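Local coordinates for cyanuric acid amidohydrolase (PDB 4NQ3), which catalyses hydrolytic opening of the s-triazine ring of cyanuric acid, giving carboxybiuret that decarboxylates to biuret, a step in the breakdown of atrazine and melamine, at residues A[115-119]-A[231-235]; A[153-159]-A[224-230]; A[255-259]-A[341-347]; A[282-287]-A[330-336]. All blocks are in the same frame, centred on the assembly; numbering follows the deposited sequence.

Contact 1 of 4, residues A[115-119]-A[231-235]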
loop_
_atom_site.group_PDB
_atom_site.type_symbol
_atom_site.label_atom_id
_atom_site.label_comp_id
_atom_site.label_asym_id
_atom_site.label_seq_id
_atom_site.Cartn_x
_atom_site.Cartn_y
_atom_site.Cartn_z
ATOM N N PRO A 115 3.105 -7.510 33.945
ATOM C CA PRO A 115 4.199 -6.551 33.930
ATOM C C PRO A 115 4.708 -6.428 32.515
ATOM O O PRO A 115 4.352 -7.256 31.656
ATOM C CB PRO A 115 5.254 -7.197 34.825
ATOM C CG PRO A 115 4.528 -8.271 35.563
ATOM C CD PRO A 115 3.475 -8.751 34.636
ATOM N N ASP A 116 5.598 -5.474 32.300
ATOM C CA ASP A 116 6.221 -5.321 31.013
ATOM C C ASP A 116 6.891 -6.631 30.610
ATOM O O ASP A 116 7.303 -7.431 31.460
ATOM C CB ASP A 116 7.209 -4.170 31.065
ATOM C CG ASP A 116 6.526 -2.820 30.893
ATOM O OD1 ASP A 116 5.262 -2.787 30.929
ATOM O OD2 ASP A 116 7.256 -1.799 30.741
ATOM N N LEU A 117 6.934 -6.869 29.308
ATOM C CA LEU A 117 7.534 -8.071 28.744
ATOM C C LEU A 117 8.911 -7.767 28.189
ATOM O O LEU A 117 9.018 -7.001 27.219
ATOM C CB LEU A 117 6.653 -8.623 27.623
ATOM C CG LEU A 117 7.236 -9.784 26.825
ATOM C CD1 LEU A 117 7.271 -11.039 27.669
ATOM C CD2 LEU A 117 6.470 -9.996 25.523
ATOM N N PRO A 118 9.960 -8.374 28.778
ATOM C CA PRO A 118 11.346 -8.267 28.282
ATOM C C PRO A 118 11.406 -8.598 26.796
ATOM O O PRO A 118 10.809 -9.590 26.390
ATOM C CB PRO A 118 12.106 -9.305 29.097
ATOM C CG PRO A 118 11.257 -9.541 30.314
ATOM C CD PRO A 118 9.836 -9.338 29.884
ATOM N N PHE A 119 12.071 -7.769 25.999
ATOM C CA PHE A 119 12.064 -7.950 24.547
ATOM C C PHE A 119 12.595 -9.318 24.134
ATOM O O PHE A 119 12.267 -9.832 23.061
ATOM C CB PHE A 119 12.886 -6.853 23.875
ATOM C CG PHE A 119 12.243 -5.500 23.920
ATOM C CD1 PHE A 119 10.869 -5.376 23.978
ATOM C CD2 PHE A 119 13.022 -4.349 23.953
ATOM C CE1 PHE A 119 10.276 -4.122 24.022
ATOM C CE2 PHE A 119 12.440 -3.087 24.012
ATOM C CZ PHE A 119 11.072 -2.973 24.052
ATOM N N LEU A 231 1.842 -0.937 23.634
ATOM C CA LEU A 231 1.981 -1.384 25.014
ATOM C C LEU A 231 3.218 -2.252 25.177
ATOM O O LEU A 231 3.641 -2.884 24.223
ATOM C CB LEU A 231 0.727 -2.141 25.455
ATOM C CG LEU A 231 0.535 -3.609 25.046
ATOM C CD1 LEU A 231 -0.589 -4.198 25.843
ATOM C CD2 LEU A 231 0.221 -3.743 23.605
ATOM N N LEU A 232 3.782 -2.320 26.376
ATOM C CA LEU A 232 4.955 -3.163 26.567
ATOM C C LEU A 232 4.633 -4.478 27.269
ATOM O O LEU A 232 5.452 -5.404 27.249
ATOM C CB LEU A 232 6.036 -2.415 27.338
ATOM C CG LEU A 232 6.541 -1.202 26.566
ATOM C CD1 LEU A 232 7.627 -0.546 27.369
ATOM C CD2 LEU A 232 7.025 -1.590 25.143
ATOM N N GLY A 233 3.447 -4.545 27.880
ATOM C CA GLY A 233 2.944 -5.761 28.517
ATOM C C GLY A 233 1.734 -6.396 27.826
ATOM O O GLY A 233 1.618 -6.366 26.588
ATOM N N HIS A 234 0.851 -7.008 28.616
ATOM C CA HIS A 234 -0.342 -7.664 28.071
ATOM C C HIS A 234 -1.632 -7.215 28.759
ATOM O O HIS A 234 -1.623 -6.881 29.947
ATOM C CB HIS A 234 -0.243 -9.194 28.199
ATOM C CG HIS A 234 1.007 -9.787 27.628
ATOM N ND1 HIS A 234 2.200 -9.805 28.314
ATOM C CD2 HIS A 234 1.250 -10.384 26.437
ATOM C CE1 HIS A 234 3.125 -10.388 27.571
ATOM N NE2 HIS A 234 2.576 -10.751 26.425
ATOM N N GLU A 235 -2.739 -7.213 28.013
ATOM C CA GLU A 235 -4.075 -7.104 28.616
ATOM C C GLU A 235 -4.802 -8.411 28.366
ATOM O O GLU A 235 -4.821 -8.900 27.244
ATOM C CB GLU A 235 -4.865 -5.952 28.037
ATOM C CG GLU A 235 -4.045 -4.682 27.946
ATOM C CD GLU A 235 -4.287 -3.741 29.116
ATOM O OE1 GLU A 235 -4.903 -2.667 28.888
ATOM O OE2 GLU A 235 -3.840 -4.063 30.249
#
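The phenyl ring of Phe119 meets Leu232 at its edge: methyl CD2 lies near the ring plane, 4.3 Å from CE1. The second ring, the imidazole of His234, has Leu117 CD2 approaching at a slant, 3.9 Å from CE1. Leu117 CG stands anti to its own backbone N (chi1 173°), which brings the isobutyl group against the histidine, where an apolar branch suits a buried ring. That ring is held in its rotation at both nitrogens, ND1 bonding Thr114 and NE2 bonding Gln127. The third flat group, the carboxylate of Asp116, crosses the base of Leu232, with CG 3.6 Å from Leu232 CB. Asp116 is exposed, a place that suits a charged group. One backbone bond joins the loops, from Leu117 N to Leu232 O (2.9 Å, 161° at the hydrogen), the donor standing well above the carbonyl plane. Gly233 lies next to Asp116, and a side chain there would probably press on Pro115 O. Helix 125-141 packs against Leu117 and His234 through Met130. This irregular loop packing, where strand 106-113 ends and its antiparallel neighbour 235-242 begins, closes one end of that strand pair in the second of three repeating units.

Contact 2 of 4, residues A[153-159]-A[224-230]. With BR8 (barbituric acid), chain C.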
loop_
_atom_site.group_PDB
_atom_site.type_symbol
_atom_site.label_atom_id
_atom_site.label_comp_id
_atom_site.label_asym_id
_atom_site.label_seq_id
_atom_site.Cartn_x
_atom_site.Cartn_y
_atom_site.Cartn_z
ATOM N N VAL A 153 -10.772 -16.043 25.066
ATOM C CA VAL A 153 -9.773 -15.281 25.798
ATOM C C VAL A 153 -9.072 -14.298 24.867
ATOM O O VAL A 153 -8.329 -14.700 23.968
ATOM C CB VAL A 153 -8.755 -16.194 26.465
ATOM C CG1 VAL A 153 -7.753 -15.372 27.269
ATOM C CG2 VAL A 153 -9.493 -17.146 27.361
ATOM N N GLN A 154 -9.353 -13.010 25.063
ATOM C CA GLN A 154 -8.731 -11.943 24.285
ATOM C C GLN A 154 -7.428 -11.526 24.945
ATOM O O GLN A 154 -7.395 -11.330 26.132
ATOM C CB GLN A 154 -9.693 -10.761 24.169
ATOM C CG GLN A 154 -9.194 -9.607 23.360
ATOM C CD GLN A 154 -8.865 -10.005 21.952
ATOM O OE1 GLN A 154 -9.701 -10.543 21.223
ATOM N NE2 GLN A 154 -7.623 -9.767 21.559
ATOM N N VAL A 155 -6.355 -11.413 24.184
ATOM C CA VAL A 155 -5.094 -10.935 24.721
ATOM C C VAL A 155 -4.537 -9.836 23.822
ATOM O O VAL A 155 -4.507 -9.978 22.601
ATOM C CB VAL A 155 -4.061 -12.066 24.867
ATOM C CG1 VAL A 155 -2.658 -11.512 25.103
ATOM C CG2 VAL A 155 -4.456 -12.953 25.991
ATOM N N LYS A 156 -4.116 -8.735 24.435
ATOM C CA LYS A 156 -3.414 -7.688 23.723
ATOM C C LYS A 156 -1.942 -7.849 24.044
ATOM O O LYS A 156 -1.570 -7.846 25.214
ATOM C CB LYS A 156 -3.906 -6.316 24.147
ATOM C CG LYS A 156 -3.336 -5.194 23.314
ATOM C CD LYS A 156 -3.991 -5.174 21.990
ATOM C CE LYS A 156 -3.096 -4.597 20.921
ATOM N NZ LYS A 156 -3.699 -4.755 19.558
ATOM N N CYS A 157 -1.104 -8.035 23.028
ATOM C CA CYS A 157 0.314 -8.291 23.297
ATOM C C CYS A 157 1.210 -7.330 22.534
ATOM O O CYS A 157 0.786 -6.730 21.554
ATOM C CB CYS A 157 0.682 -9.720 22.918
ATOM S SG CYS A 157 0.229 -10.084 21.191
ATOM N N PRO A 158 2.476 -7.229 22.946
ATOM C CA PRO A 158 3.395 -6.249 22.368
ATOM C C PRO A 158 3.978 -6.723 21.055
ATOM O O PRO A 158 3.517 -7.750 20.551
ATOM C CB PRO A 158 4.479 -6.115 23.446
ATOM C CG PRO A 158 4.478 -7.405 24.128
ATOM C CD PRO A 158 3.050 -7.874 24.139
ATOM N N LEU A 159 4.918 -5.959 20.492
ATOM C CA LEU A 159 5.633 -6.359 19.280
ATOM C C LEU A 159 7.008 -5.722 19.301
ATOM O O LEU A 159 7.324 -4.963 20.213
ATOM C CB LEU A 159 4.863 -5.948 18.023
ATOM C CG LEU A 159 4.527 -4.453 17.858
ATOM C CD1 LEU A 159 5.754 -3.638 17.465
ATOM C CD2 LEU A 159 3.424 -4.258 16.859
ATOM N N SER A 224 -7.625 -15.607 21.374
ATOM C CA SER A 224 -7.688 -14.549 20.381
ATOM C C SER A 224 -6.660 -13.461 20.708
ATOM O O SER A 224 -6.824 -12.706 21.646
ATOM C CB SER A 224 -9.083 -13.968 20.306
ATOM O OG SER A 224 -9.084 -12.828 19.471
ATOM N N CYS A 225 -5.581 -13.395 19.941
ATOM C CA CYS A 225 -4.491 -12.484 20.265
ATOM C C CYS A 225 -4.302 -11.376 19.252
ATOM O O CYS A 225 -4.369 -11.600 18.045
ATOM C CB CYS A 225 -3.221 -13.281 20.407
ATOM S SG CYS A 225 -3.505 -14.568 21.614
ATOM N N SER A 226 -4.069 -10.177 19.764
ATOM C CA SER A 226 -3.936 -8.977 18.956
ATOM C C SER A 226 -2.700 -8.210 19.431
ATOM O O SER A 226 -2.572 -7.879 20.622
ATOM C CB SER A 226 -5.200 -8.125 19.067
ATOM O OG SER A 226 -5.080 -6.918 18.351
ATOM N N SER A 227 -1.776 -7.970 18.507
ATOM C CA SER A 227 -0.494 -7.368 18.840
ATOM C C SER A 227 -0.558 -5.857 18.561
ATOM O O SER A 227 -1.348 -5.412 17.746
ATOM C CB SER A 227 0.620 -8.057 18.045
ATOM O OG SER A 227 1.915 -7.629 18.431
ATOM N N GLY A 228 0.246 -5.059 19.250
ATOM C CA GLY A 228 0.211 -3.633 19.028
ATOM C C GLY A 228 1.477 -2.936 19.472
ATOM O O GLY A 228 2.169 -3.383 20.373
ATOM N N ILE A 229 1.785 -1.822 18.830
ATOM C CA ILE A 229 3.007 -1.095 19.136
ATOM C C ILE A 229 2.882 -0.293 20.418
ATOM O O ILE A 229 3.887 0.165 20.965
ATOM C CB ILE A 229 3.395 -0.149 17.974
ATOM C CG1 ILE A 229 4.793 0.419 18.169
ATOM C CG2 ILE A 229 2.398 0.971 17.837
ATOM C CD1 ILE A 229 5.284 1.131 16.923
ATOM N N GLU A 230 1.655 -0.144 20.912
ATOM C CA GLU A 230 1.374 0.825 21.977
ATOM C C GLU A 230 1.428 0.302 23.411
ATOM O O GLU A 230 1.044 1.017 24.326
ATOM C CB GLU A 230 -0.010 1.444 21.769
ATOM C CG GLU A 230 -1.198 0.470 21.862
ATOM C CD GLU A 230 -1.407 -0.283 20.539
ATOM O OE1 GLU A 230 -0.727 0.099 19.560
ATOM O OE2 GLU A 230 -2.273 -1.196 20.450
HETATM N N1 BR8 C . -3.051 -6.228 15.668
HETATM C C2 BR8 C . -4.011 -5.391 15.213
HETATM O O2 BR8 C . -3.893 -4.204 15.446
HETATM N N3 BR8 C . -5.073 -5.874 14.503
HETATM C C4 BR8 C . -5.212 -7.256 14.212
HETATM O O4 BR8 C . -6.176 -7.651 13.565
HETATM C C5 BR8 C . -4.219 -8.311 14.704
HETATM C C6 BR8 C . -3.103 -7.604 15.461
HETATM O O8 BR8 C . -2.192 -8.260 15.913
HETATM O O HOH W 1 -7.929 -10.333 18.607
HETATM O O HOH W 2 4.263 -3.256 21.819
#
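Lys156 reaches across from one strand to the nucleophile Ser226 on the next, its NZ 2.8 Å from Ser226 OG, forming the Ser-Lys dyad of the active site. With the lysine CG anti to the backbone N, a bend at chi2 (75°) carries NZ over to the serine; a long side chain ending in an amine suits the span. NZ also bonds Met78 O, makes a weak bond to Ser227 O and lies a long 3.9 Å from Glu230 OE2, a carboxylate paired chiefly with Arg52. A leucine in its place has no amine, and Ser226 OG would probably be left less firmly positioned. The substrate analogue barbituric acid is gripped twice by the backbone of Ser227: N gives to O8 at 2.6 Å (167°), while O accepts from N1 at 2.8 Å. Ser227 OG, on the face of the sheet away from Lys156, donates to Pro158 O at 2.7 Å. Gly228 suits its place because a CB would probably run into Lys156 CE. The two strands run parallel, 21° apart, with 223-227 outermost and 150-157 flanked on its other side by 235-242. Helix 180-199 packs on the opposite face, against Val155 and Cys157.

Contact 3 of 4, residues A[255-259]-A[341-347]. With MG (magnesium ion), chain K.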
loop_
_atom_site.group_PDB
_atom_site.type_symbol
_atom_site.label_atom_id
_atom_site.label_comp_id
_atom_site.label_asym_id
_atom_site.label_seq_id
_atom_site.Cartn_x
_atom_site.Cartn_y
_atom_site.Cartn_z
ATOM N N VAL A 255 -14.846 -23.056 16.148
ATOM C CA VAL A 255 -13.615 -22.849 15.404
ATOM C C VAL A 255 -13.846 -22.926 13.914
ATOM O O VAL A 255 -14.285 -23.936 13.415
ATOM C CB VAL A 255 -12.557 -23.877 15.778
ATOM C CG1 VAL A 255 -11.291 -23.656 14.950
ATOM C CG2 VAL A 255 -12.243 -23.781 17.253
HETATM N N MSE A 256 -13.556 -21.856 13.197
HETATM C CA MSE A 256 -13.600 -21.910 11.751
HETATM C C MSE A 256 -12.455 -22.770 11.225
HETATM O O MSE A 256 -11.284 -22.504 11.521
HETATM C CB MSE A 256 -13.512 -20.514 11.170
HETATM C CG MSE A 256 -14.660 -19.615 11.557
HETATM SE SE MSE A 256 -14.382 -17.821 10.792
HETATM C CE MSE A 256 -14.898 -18.235 8.924
ATOM N N ALA A 257 -12.800 -23.793 10.445
ATOM C CA ALA A 257 -11.817 -24.718 9.896
ATOM C C ALA A 257 -10.939 -23.991 8.883
ATOM O O ALA A 257 -9.726 -24.231 8.789
ATOM C CB ALA A 257 -12.506 -25.882 9.274
ATOM N N ASP A 258 -11.564 -23.097 8.122
ATOM C CA ASP A 258 -10.832 -22.194 7.240
ATOM C C ASP A 258 -11.575 -20.853 7.078
ATOM O O ASP A 258 -12.562 -20.580 7.776
ATOM C CB ASP A 258 -10.567 -22.842 5.880
ATOM C CG ASP A 258 -11.821 -23.356 5.218
ATOM O OD1 ASP A 258 -12.895 -22.749 5.426
ATOM O OD2 ASP A 258 -11.727 -24.377 4.488
ATOM N N ALA A 259 -11.086 -20.032 6.151
ATOM C CA ALA A 259 -11.512 -18.643 6.030
ATOM C C ALA A 259 -12.952 -18.504 5.556
ATOM O O ALA A 259 -13.538 -17.434 5.677
ATOM C CB ALA A 259 -10.576 -17.882 5.110
ATOM N N PRO A 341 -6.831 -24.024 13.989
ATOM C CA PRO A 341 -5.984 -24.713 13.004
ATOM C C PRO A 341 -5.311 -23.763 12.028
ATOM O O PRO A 341 -5.723 -22.609 11.927
ATOM C CB PRO A 341 -6.975 -25.583 12.264
ATOM C CG PRO A 341 -8.290 -24.869 12.412
ATOM C CD PRO A 341 -8.255 -24.349 13.815
ATOM N N ASP A 342 -4.296 -24.223 11.302
ATOM C CA ASP A 342 -3.694 -23.340 10.303
ATOM C C ASP A 342 -4.724 -22.930 9.246
ATOM O O ASP A 342 -5.295 -23.782 8.543
ATOM C CB ASP A 342 -2.492 -23.988 9.614
ATOM C CG ASP A 342 -1.924 -23.111 8.492
ATOM O OD1 ASP A 342 -1.217 -22.118 8.799
ATOM O OD2 ASP A 342 -2.194 -23.415 7.299
ATOM N N GLY A 343 -4.947 -21.624 9.126
ATOM C CA GLY A 343 -5.886 -21.125 8.148
ATOM C C GLY A 343 -7.239 -20.870 8.775
ATOM O O GLY A 343 -8.125 -20.284 8.148
ATOM N N GLY A 344 -7.420 -21.316 10.009
ATOM C CA GLY A 344 -8.673 -21.059 10.694
ATOM C C GLY A 344 -8.511 -20.129 11.891
ATOM O O GLY A 344 -7.500 -19.424 12.050
ATOM N N GLY A 345 -9.530 -20.102 12.733
ATOM C CA GLY A 345 -9.480 -19.271 13.910
ATOM C C GLY A 345 -10.762 -19.426 14.689
ATOM O O GLY A 345 -11.783 -19.866 14.146
ATOM N N PRO A 346 -10.716 -19.085 15.980
ATOM C CA PRO A 346 -11.919 -19.094 16.815
ATOM C C PRO A 346 -12.897 -18.018 16.376
ATOM O O PRO A 346 -12.502 -16.947 15.870
ATOM C CB PRO A 346 -11.386 -18.783 18.215
ATOM C CG PRO A 346 -9.924 -19.129 18.149
ATOM C CD PRO A 346 -9.509 -18.756 16.752
ATOM N N VAL A 347 -14.174 -18.306 16.559
ATOM C CA VAL A 347 -15.178 -17.272 16.453
ATOM C C VAL A 347 -16.109 -17.447 17.644
ATOM O O VAL A 347 -16.421 -18.567 18.033
ATOM C CB VAL A 347 -15.942 -17.336 15.131
ATOM C CG1 VAL A 347 -16.586 -18.677 14.971
ATOM C CG2 VAL A 347 -16.990 -16.289 15.120
HETATM MG MG MG K . -5.469 -20.488 13.267
#
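Val255 and Pro341 meet end on, CG1 of the valine coming 3.3 Å from the ring carbon CD. The valine does this with CG1 anti to its backbone N (chi1 178°), and the compact, rigid proline offers it an apolar surface. Met256, present as selenomethionine, has CG anti to its carbonyl carbon and lays that atom obliquely across Val347 CG1 at 4.0 Å. The chain runs on extended past CG, carrying SE away from the contact, and turns aside only at its last bond, to CE. Between these two faces, Met256 and Gly345 form an antiparallel hydrogen-bonded pair: Met256 N gives to Gly345 O at 2.8 Å, and Gly345 N returns a bond to Met256 O at 3.2 Å, in the carbonyl plane on a lone pair. Gly344 suits its place, since a CB would probably run into Met256 O. The type II turn from Pro341 to Gly344 places Gly343 where positive phi suits glycine. The magnesium ion is bound by Pro341 O at 2.5 Å and Gly344 O at 2.6 Å. Gln339 O is a further ligand, and the Glu287 carboxylate adds a negative charge; the turn thus presents two carbonyls to the ion.

Contact 4 of 4, residues A[282-287]-A[330-336]. With BR8 (barbituric acid), chain C.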
loop_
_atom_site.group_PDB
_atom_site.type_symbol
_atom_site.label_atom_id
_atom_site.label_comp_id
_atom_site.label_asym_id
_atom_site.label_seq_id
_atom_site.Cartn_x
_atom_site.Cartn_y
_atom_site.Cartn_z
ATOM N N VAL A 282 -20.128 -10.315 17.280
ATOM C CA VAL A 282 -19.235 -11.348 16.750
ATOM C C VAL A 282 -17.773 -11.008 16.983
ATOM O O VAL A 282 -17.342 -9.902 16.678
ATOM C CB VAL A 282 -19.453 -11.565 15.238
ATOM C CG1 VAL A 282 -18.678 -12.779 14.769
ATOM C CG2 VAL A 282 -20.942 -11.724 14.933
ATOM N N LEU A 283 -17.011 -11.947 17.536
ATOM C CA LEU A 283 -15.555 -11.786 17.666
ATOM C C LEU A 283 -14.882 -12.940 16.931
ATOM O O LEU A 283 -15.150 -14.103 17.238
ATOM C CB LEU A 283 -15.134 -11.785 19.131
ATOM C CG LEU A 283 -16.083 -11.024 20.051
ATOM C CD1 LEU A 283 -15.811 -11.374 21.492
ATOM C CD2 LEU A 283 -15.912 -9.556 19.848
ATOM N N ALA A 284 -14.024 -12.655 15.961
ATOM C CA ALA A 284 -13.454 -13.747 15.184
ATOM C C ALA A 284 -11.994 -13.517 14.840
ATOM O O ALA A 284 -11.568 -12.377 14.704
ATOM C CB ALA A 284 -14.252 -13.952 13.938
ATOM N N LYS A 285 -11.229 -14.603 14.717
ATOM C CA LYS A 285 -9.861 -14.524 14.211
ATOM C C LYS A 285 -9.809 -14.959 12.750
ATOM O O LYS A 285 -10.371 -15.983 12.387
ATOM C CB LYS A 285 -8.933 -15.395 15.033
ATOM C CG LYS A 285 -8.751 -14.903 16.431
ATOM C CD LYS A 285 -7.933 -13.634 16.434
ATOM C CE LYS A 285 -6.650 -13.818 15.644
ATOM N NZ LYS A 285 -5.896 -12.535 15.660
ATOM N N ALA A 286 -9.152 -14.176 11.907
ATOM C CA ALA A 286 -8.974 -14.547 10.513
ATOM C C ALA A 286 -7.498 -14.734 10.238
ATOM O O ALA A 286 -6.681 -13.940 10.693
ATOM C CB ALA A 286 -9.548 -13.508 9.598
ATOM N N GLU A 287 -7.157 -15.772 9.487
ATOM C CA GLU A 287 -5.761 -16.068 9.220
ATOM C C GLU A 287 -5.549 -16.533 7.798
ATOM O O GLU A 287 -6.268 -17.403 7.319
ATOM C CB GLU A 287 -5.262 -17.134 10.187
ATOM C CG GLU A 287 -3.793 -17.447 10.029
ATOM C CD GLU A 287 -3.334 -18.577 10.931
ATOM O OE1 GLU A 287 -4.129 -19.507 11.222
ATOM O OE2 GLU A 287 -2.165 -18.521 11.362
ATOM N N ILE A 330 -18.657 -5.816 13.218
ATOM C CA ILE A 330 -18.102 -7.024 13.836
ATOM C C ILE A 330 -16.600 -6.908 14.136
ATOM O O ILE A 330 -15.864 -6.212 13.437
ATOM C CB ILE A 330 -18.355 -8.258 12.945
ATOM C CG1 ILE A 330 -17.719 -8.065 11.589
ATOM C CG2 ILE A 330 -19.827 -8.426 12.651
ATOM C CD1 ILE A 330 -18.309 -9.008 10.598
ATOM N N TYR A 331 -16.147 -7.620 15.162
ATOM C CA TYR A 331 -14.751 -7.568 15.589
ATOM C C TYR A 331 -13.992 -8.720 14.938
ATOM O O TYR A 331 -14.147 -9.867 15.317
ATOM C CB TYR A 331 -14.655 -7.612 17.133
ATOM C CG TYR A 331 -13.233 -7.673 17.678
ATOM C CD1 TYR A 331 -12.513 -8.855 17.644
ATOM C CD2 TYR A 331 -12.614 -6.558 18.236
ATOM C CE1 TYR A 331 -11.226 -8.937 18.126
ATOM C CE2 TYR A 331 -11.311 -6.633 18.731
ATOM C CZ TYR A 331 -10.624 -7.836 18.664
ATOM O OH TYR A 331 -9.326 -7.978 19.130
ATOM N N VAL A 332 -13.218 -8.413 13.909
ATOM C CA VAL A 332 -12.388 -9.404 13.226
ATOM C C VAL A 332 -10.924 -9.028 13.311
ATOM O O VAL A 332 -10.540 -7.929 12.961
ATOM C CB VAL A 332 -12.753 -9.527 11.754
ATOM C CG1 VAL A 332 -11.876 -10.569 11.082
ATOM C CG2 VAL A 332 -14.217 -9.868 11.617
ATOM N N SER A 333 -10.106 -9.978 13.712
ATOM C CA SER A 333 -8.712 -9.741 14.046
ATOM C C SER A 333 -7.824 -10.704 13.239
ATOM O O SER A 333 -8.153 -11.878 13.111
ATOM C CB SER A 333 -8.519 -9.932 15.547
ATOM O OG SER A 333 -7.152 -9.970 15.869
ATOM N N GLY A 334 -6.724 -10.215 12.676
ATOM C CA GLY A 334 -5.930 -11.020 11.750
ATOM C C GLY A 334 -4.773 -11.745 12.407
ATOM O O GLY A 334 -4.279 -11.310 13.431
ATOM N N GLY A 335 -4.339 -12.852 11.815
ATOM C CA GLY A 335 -3.188 -13.594 12.302
ATOM C C GLY A 335 -3.573 -14.583 13.385
ATOM O O GLY A 335 -3.758 -14.216 14.548
ATOM N N GLY A 336 -3.674 -15.853 13.018
ATOM C CA GLY A 336 -4.197 -16.821 13.950
ATOM C C GLY A 336 -3.193 -17.859 14.355
ATOM O O GLY A 336 -3.527 -19.064 14.416
HETATM N N1 BR8 C . -3.051 -6.228 15.668
HETATM C C2 BR8 C . -4.011 -5.391 15.213
HETATM O O2 BR8 C . -3.893 -4.204 15.446
HETATM N N3 BR8 C . -5.073 -5.874 14.503
HETATM C C4 BR8 C . -5.212 -7.256 14.212
HETATM O O4 BR8 C . -6.176 -7.651 13.565
HETATM C C5 BR8 C . -4.219 -8.311 14.704
HETATM C C6 BR8 C . -3.103 -7.604 15.461
HETATM O O8 BR8 C . -2.192 -8.260 15.913
#
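Leu283 and Tyr331 cross in a beta-alpha-beta crossover, in which helix 309-325 links parallel strands 281-286 and 331-334. Leucine CD2 nestles by the tyrosine's CB, 3.6 Å away, and meets the ring obliquely. On the helix face the bumps are small: Ala286 CB sits against Val332 CG1 at 4.0 Å, and Ala284 lies beside Leu321 of the helix. At one end Val282 and Ile330 point the same way, side by side. Past the strand end the aliphatic part of Glu287 lies along Gly336, CG 3.4 Å from its N; a side chain on that glycine would probably press on Glu287 CB. The Glu287 carboxylate, a magnesium ligand like Gly336, is also paired with Arg290 and accepts from Gly343 N. Lys285 curls back through bends at chi2 (-71°) and chi3 (-51°), which lets NZ bond Ser333 OG at 2.9 Å, Gly335 O at 2.9 Å and Gly334 O at 3.0 Å, besides Cys225 O. A methionine here lacks the amine, so Ser333 OG would probably turn more freely. This lysine-serine pair is consistent with one of three potential catalytic dyads. On barbituric acid, Gly334 N donates to O4 at 2.8 Å, nearly straight at 167°.

Contacts 1 and 2 belong to the second repeating unit, and contacts 3 and 4 to the third. Within each, the parallel-strand contact (2 or 4) is nested in the loop closed by contact 1 or 3, with centres 10 Å apart in both cases. Each unit contains a four-stranded mixed sheet in the order 1-4-2-3. Contacts 2 and 4 join equivalent parallel strands, the second and third in chain order. They meet across the threefold arrangement, with centres 12 Å apart, and share one barbituric acid. Contact 1 and contact 3 lie about 27 Å apart, centre to centre, on opposite sides of the chain's centre. The active site is thus central, with loop packing and a magnesium site farther out.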